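Delta-aminolevulinic acid dehydratase (Toxoplasma gondii ME49, PDB 3OBK) catalyses the condensation of two molecules of 5-aminolevulinic acid to porphobilinogen, an early step of tetrapyrrole biosynthesis, working as an octamer. Local coordinates at residues D134-V148 with D159-T171. Numbering follows the deposited sequence.
Sequences DVALDPYSSMGHDGV and DLTVHQLCKQAIT. With PBG (3-[5-(aminomethyl)-4-(carboxymethyl)-1H-pyrrol-3-yl]propanoic acid), chain L.
Gln168 reaches from its helix to use both ends of its amide on one residue, Ala136, just past the end of strand 130-135. Gln168 OE1 accepts from Ala136 N at 2.9 Å, the donor tilted 26° from the carbonyl plane, while NE2 makes a weak bond to Ala136 O and donates to a water that also binds Tyr140 OH. Gln168 holds CG anti to its backbone N (chi1 -173°) and is extended beyond it, which lets the side chain slide past that of Val135 in the opposite direction; its amide plane stands nearly perpendicular to the Tyr140 ring. One turn earlier, Leu165 CD2 packs on Val135 CG1 at 3.6 Å and on Leu137 CD2, whose sister methyl CD1 rests on Gln164 CB. At the far end Thr161 OG1 takes the N-H of Val148 at 2.8 Å and also bonds Val157 O, while its CG2 lies against Gly147 CA. In the loop so fastened, Asp146 OD2 accepts a hydrogen bond from the aminomethyl N1 of porphobilinogen, and Asp138 OD1 a weak one; Asp146 also pairs with Lys236. In the TIM-barrel fold this is a beta-alpha unit: strand 130-135 runs between parallel strands 89-95 and 179-182, and helix 158-175 packs outside it, beside helix 189-199.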
loop_
_atom_site.group_PDB
_atom_site.type_symbol
_atom_site.label_atom_id
_atom_site.label_comp_id
_atom_site.label_asym_id
_atom_site.label_seq_id
_atom_site.Cartn_x
_atom_site.Cartn_y
_atom_site.Cartn_z
ATOM N N ASP A 134 4.475 5.172 37.540
ATOM C CA ASP A 134 5.219 4.123 36.889
ATOM C C ASP A 134 4.859 2.763 37.519
ATOM O O ASP A 134 4.472 2.701 38.693
ATOM C CB ASP A 134 6.706 4.417 37.034
ATOM C CG ASP A 134 7.568 3.493 36.222
ATOM O OD1 ASP A 134 7.972 3.879 35.084
ATOM O OD2 ASP A 134 7.843 2.375 36.729
ATOM N N VAL A 135 4.947 1.695 36.715
ATOM C CA VAL A 135 4.844 0.319 37.210
ATOM C C VAL A 135 6.104 -0.423 36.786
ATOM O O VAL A 135 6.457 -0.464 35.613
ATOM C CB VAL A 135 3.574 -0.394 36.724
ATOM C CG1 VAL A 135 3.594 -1.895 37.093
ATOM C CG2 VAL A 135 2.331 0.312 37.287
ATOM N N ALA A 136 6.791 -0.983 37.766
ATOM C CA ALA A 136 8.132 -1.533 37.594
ATOM C C ALA A 136 8.748 -1.622 38.968
ATOM O O ALA A 136 8.452 -0.809 39.859
ATOM C CB ALA A 136 9.001 -0.682 36.677
ATOM N N LEU A 137 9.579 -2.628 39.154
ATOM C CA LEU A 137 10.077 -2.916 40.489
ATOM C C LEU A 137 11.385 -2.230 40.752
ATOM O O LEU A 137 11.881 -2.305 41.838
ATOM C CB LEU A 137 10.255 -4.413 40.678
ATOM C CG LEU A 137 9.005 -5.240 40.424
ATOM C CD1 LEU A 137 9.287 -6.702 40.738
ATOM C CD2 LEU A 137 7.830 -4.753 41.237
ATOM N N ASP A 138 11.976 -1.567 39.773
ATOM C CA ASP A 138 13.360 -1.162 40.000
ATOM C C ASP A 138 13.531 -0.135 41.086
ATOM O O ASP A 138 14.546 -0.144 41.744
ATOM C CB ASP A 138 14.161 -0.790 38.734
ATOM C CG ASP A 138 13.395 0.022 37.726
ATOM O OD1 ASP A 138 12.204 -0.248 37.452
ATOM O OD2 ASP A 138 14.066 0.883 37.118
ATOM N N PRO A 139 12.545 0.743 41.301
ATOM C CA PRO A 139 12.764 1.686 42.391
ATOM C C PRO A 139 12.733 1.011 43.743
ATOM O O PRO A 139 13.126 1.605 44.736
ATOM C CB PRO A 139 11.590 2.680 42.261
ATOM C CG PRO A 139 11.038 2.514 40.857
ATOM C CD PRO A 139 11.392 1.104 40.448
ATOM N N TYR A 140 12.224 -0.207 43.788
ATOM C CA TYR A 140 12.071 -0.941 45.038
ATOM C C TYR A 140 12.968 -2.150 45.112
ATOM O O TYR A 140 12.940 -2.862 46.095
ATOM C CB TYR A 140 10.633 -1.419 45.156
ATOM C CG TYR A 140 9.639 -0.300 45.007
ATOM C CD1 TYR A 140 9.216 0.430 46.113
ATOM C CD2 TYR A 140 9.120 0.035 43.757
ATOM C CE1 TYR A 140 8.299 1.426 45.978
ATOM C CE2 TYR A 140 8.222 1.046 43.623
ATOM C CZ TYR A 140 7.817 1.733 44.732
ATOM O OH TYR A 140 6.917 2.743 44.589
ATOM N N SER A 141 13.737 -2.389 44.062
ATOM C CA SER A 141 14.519 -3.602 43.950
ATOM C C SER A 141 15.923 -3.363 44.464
ATOM O O SER A 141 16.579 -2.402 44.075
ATOM C CB SER A 141 14.578 -4.074 42.495
ATOM O OG SER A 141 15.646 -4.967 42.301
ATOM N N SER A 142 16.388 -4.259 45.321
ATOM C CA SER A 142 17.753 -4.163 45.852
ATOM C C SER A 142 18.779 -4.533 44.806
ATOM O O SER A 142 19.990 -4.437 45.051
ATOM C CB SER A 142 17.930 -5.047 47.108
ATOM O OG SER A 142 17.427 -6.365 46.967
ATOM N N MET A 143 18.289 -4.983 43.650
ATOM C CA MET A 143 19.134 -5.385 42.542
ATOM C C MET A 143 19.144 -4.347 41.437
ATOM O O MET A 143 19.921 -4.464 40.501
ATOM C CB MET A 143 18.637 -6.701 41.976
ATOM C CG MET A 143 18.534 -7.820 43.016
ATOM S SD MET A 143 20.117 -8.549 43.336
ATOM C CE MET A 143 20.585 -7.792 44.879
ATOM N N GLY A 144 18.302 -3.324 41.548
ATOM C CA GLY A 144 18.167 -2.343 40.480
ATOM C C GLY A 144 17.604 -2.903 39.174
ATOM O O GLY A 144 17.912 -2.406 38.104
ATOM N N HIS A 145 16.777 -3.946 39.268
ATOM C CA HIS A 145 16.071 -4.472 38.105
ATOM C C HIS A 145 14.554 -4.261 38.179
ATOM O O HIS A 145 13.983 -4.168 39.270
ATOM C CB HIS A 145 16.414 -5.936 37.915
ATOM C CG HIS A 145 17.791 -6.146 37.398
ATOM N ND1 HIS A 145 18.092 -6.072 36.059
ATOM C CD2 HIS A 145 18.959 -6.375 38.040
ATOM C CE1 HIS A 145 19.385 -6.283 35.895
ATOM N NE2 HIS A 145 19.939 -6.454 37.082
ATOM N N ASP A 146 13.929 -4.175 37.003
ATOM C CA ASP A 146 12.492 -3.929 36.883
ATOM C C ASP A 146 11.664 -5.149 37.258
ATOM O O ASP A 146 10.464 -5.052 37.401
ATOM C CB ASP A 146 12.114 -3.521 35.459
ATOM C CG ASP A 146 12.815 -2.251 34.983
ATOM O OD1 ASP A 146 13.961 -1.978 35.380
ATOM O OD2 ASP A 146 12.233 -1.553 34.143
ATOM N N GLY A 147 12.292 -6.303 37.400
ATOM C CA GLY A 147 11.616 -7.502 37.860
ATOM C C GLY A 147 12.360 -8.238 38.967
ATOM O O GLY A 147 13.445 -7.818 39.417
ATOM N N VAL A 148 11.764 -9.336 39.408
ATOM C CA VAL A 148 12.370 -10.182 40.426
ATOM C C VAL A 148 13.526 -10.982 39.835
ATOM O O VAL A 148 13.395 -11.558 38.778
ATOM C CB VAL A 148 11.358 -11.138 41.026
ATOM C CG1 VAL A 148 12.038 -12.011 42.061
ATOM C CG2 VAL A 148 10.213 -10.361 41.656
ATOM N N ASP A 159 7.084 -14.130 34.633
ATOM C CA ASP A 159 5.710 -14.281 35.051
ATOM C C ASP A 159 5.495 -13.932 36.518
ATOM O O ASP A 159 4.463 -13.389 36.903
ATOM C CB ASP A 159 5.273 -15.722 34.798
ATOM C CG ASP A 159 5.314 -16.093 33.320
ATOM O OD1 ASP A 159 5.554 -15.215 32.454
ATOM O OD2 ASP A 159 5.093 -17.286 33.046
ATOM N N LEU A 160 6.481 -14.243 37.336
ATOM C CA LEU A 160 6.409 -13.942 38.741
ATOM C C LEU A 160 6.502 -12.421 38.868
ATOM O O LEU A 160 5.829 -11.807 39.711
ATOM C CB LEU A 160 7.519 -14.680 39.497
ATOM C CG LEU A 160 7.570 -14.424 41.008
ATOM C CD1 LEU A 160 6.219 -14.800 41.670
ATOM C CD2 LEU A 160 8.779 -15.137 41.660
ATOM N N THR A 161 7.293 -11.813 37.986
ATOM C CA THR A 161 7.389 -10.353 37.958
ATOM C C THR A 161 6.061 -9.737 37.576
ATOM O O THR A 161 5.640 -8.786 38.205
ATOM C CB THR A 161 8.513 -9.857 37.040
ATOM O OG1 THR A 161 9.767 -10.240 37.601
ATOM C CG2 THR A 161 8.459 -8.322 36.890
ATOM N N VAL A 162 5.362 -10.311 36.599
ATOM C CA VAL A 162 4.050 -9.783 36.222
ATOM C C VAL A 162 3.083 -9.798 37.421
ATOM O O VAL A 162 2.359 -8.830 37.668
ATOM C CB VAL A 162 3.458 -10.523 34.986
ATOM C CG1 VAL A 162 2.004 -10.087 34.706
ATOM C CG2 VAL A 162 4.334 -10.252 33.764
ATOM N N HIS A 163 3.105 -10.880 38.194
ATOM C CA HIS A 163 2.241 -10.976 39.377
ATOM C C HIS A 163 2.474 -9.789 40.330
ATOM O O HIS A 163 1.506 -9.170 40.786
ATOM C CB HIS A 163 2.478 -12.306 40.082
ATOM C CG HIS A 163 1.463 -12.643 41.140
ATOM N ND1 HIS A 163 0.168 -12.149 41.139
ATOM C CD2 HIS A 163 1.547 -13.480 42.205
ATOM C CE1 HIS A 163 -0.493 -12.654 42.169
ATOM N NE2 HIS A 163 0.316 -13.474 42.821
ATOM N N GLN A 164 3.749 -9.471 40.592
ATOM C CA GLN A 164 4.116 -8.302 41.398
ATOM C C GLN A 164 3.618 -7.002 40.781
ATOM O O GLN A 164 3.093 -6.131 41.485
ATOM C CB GLN A 164 5.634 -8.190 41.587
ATOM C CG GLN A 164 6.343 -9.333 42.326
ATOM C CD GLN A 164 5.751 -9.643 43.687
ATOM O OE1 GLN A 164 4.707 -10.252 43.774
ATOM N NE2 GLN A 164 6.427 -9.233 44.749
ATOM N N LEU A 165 3.785 -6.856 39.469
ATOM C CA LEU A 165 3.354 -5.621 38.800
ATOM C C LEU A 165 1.835 -5.453 38.835
ATOM O O LEU A 165 1.330 -4.310 38.892
ATOM C CB LEU A 165 3.811 -5.602 37.352
ATOM C CG LEU A 165 5.300 -5.683 37.092
ATOM C CD1 LEU A 165 5.547 -5.806 35.593
ATOM C CD2 LEU A 165 5.989 -4.492 37.687
ATOM N N CYS A 166 1.108 -6.574 38.802
ATOM C CA CYS A 166 -0.338 -6.532 38.966
ATOM C C CYS A 166 -0.707 -5.997 40.342
ATOM O O CYS A 166 -1.634 -5.183 40.469
ATOM C CB CYS A 166 -0.980 -7.889 38.720
ATOM S SG CYS A 166 -0.934 -8.384 36.956
ATOM N N LYS A 167 0.034 -6.398 41.364
ATOM C CA LYS A 167 -0.264 -5.906 42.699
ATOM C C LYS A 167 0.048 -4.434 42.765
ATOM O O LYS A 167 -0.736 -3.677 43.287
ATOM C CB LYS A 167 0.532 -6.642 43.776
ATOM C CG LYS A 167 0.107 -8.082 44.022
ATOM C CD LYS A 167 1.156 -8.708 44.908
ATOM C CE LYS A 167 0.835 -10.099 45.355
ATOM N NZ LYS A 167 1.695 -10.404 46.558
ATOM N N GLN A 168 1.199 -4.048 42.229
ATOM C CA GLN A 168 1.605 -2.659 42.169
ATOM C C GLN A 168 0.600 -1.801 41.456
ATOM O O GLN A 168 0.238 -0.732 41.970
ATOM C CB GLN A 168 2.955 -2.473 41.482
ATOM C CG GLN A 168 3.470 -1.028 41.562
ATOM C CD GLN A 168 4.781 -0.830 40.863
ATOM O OE1 GLN A 168 5.181 -1.649 40.042
ATOM N NE2 GLN A 168 5.468 0.252 41.189
ATOM N N ALA A 169 0.165 -2.234 40.279
ATOM C CA ALA A 169 -0.824 -1.436 39.524
ATOM C C ALA A 169 -2.142 -1.260 40.291
ATOM O O ALA A 169 -2.745 -0.200 40.207
ATOM C CB ALA A 169 -1.092 -2.012 38.083
ATOM N N ILE A 170 -2.586 -2.282 41.025
ATOM C CA ILE A 170 -3.829 -2.169 41.788
ATOM C C ILE A 170 -3.662 -1.125 42.937
ATOM O O ILE A 170 -4.470 -0.217 43.078
ATOM C CB ILE A 170 -4.339 -3.565 42.301
ATOM C CG1 ILE A 170 -5.014 -4.348 41.151
ATOM C CG2 ILE A 170 -5.341 -3.405 43.423
ATOM C CD1 ILE A 170 -5.171 -5.858 41.378
ATOM N N THR A 171 -2.587 -1.225 43.698
ATOM C CA THR A 171 -2.305 -0.275 44.745
ATOM C C THR A 171 -2.312 1.179 44.274
ATOM O O THR A 171 -2.864 2.056 44.949
ATOM C CB THR A 171 -0.938 -0.573 45.401
ATOM O OG1 THR A 171 -0.918 -1.928 45.872
ATOM C CG2 THR A 171 -0.721 0.326 46.568
HETATM C CHA PBG L . 12.160 2.238 35.440
HETATM C C1A PBG L . 12.308 3.534 34.713
HETATM C C2A PBG L . 13.474 4.033 34.141
HETATM C C3A PBG L . 13.132 5.250 33.580
HETATM C C4A PBG L . 11.769 5.410 33.746
HETATM N NA PBG L . 11.297 4.377 34.457
HETATM C C5A PBG L . 14.882 3.497 34.249
HETATM C C6A PBG L . 15.168 2.237 33.553
HETATM O O1A PBG L . 14.178 1.523 33.243
HETATM O O2A PBG L . 16.353 1.875 33.372
HETATM C C7A PBG L . 14.073 6.187 32.928
HETATM C C8A PBG L . 13.577 7.558 32.659
HETATM C C9A PBG L . 14.560 8.592 32.298
HETATM O O3A PBG L . 14.241 9.763 32.484
HETATM O O4A PBG L . 15.761 8.356 32.095
HETATM N N1 PBG L . 11.335 1.229 34.860
HETATM O O HOH W 1 4.650 1.883 43.778
#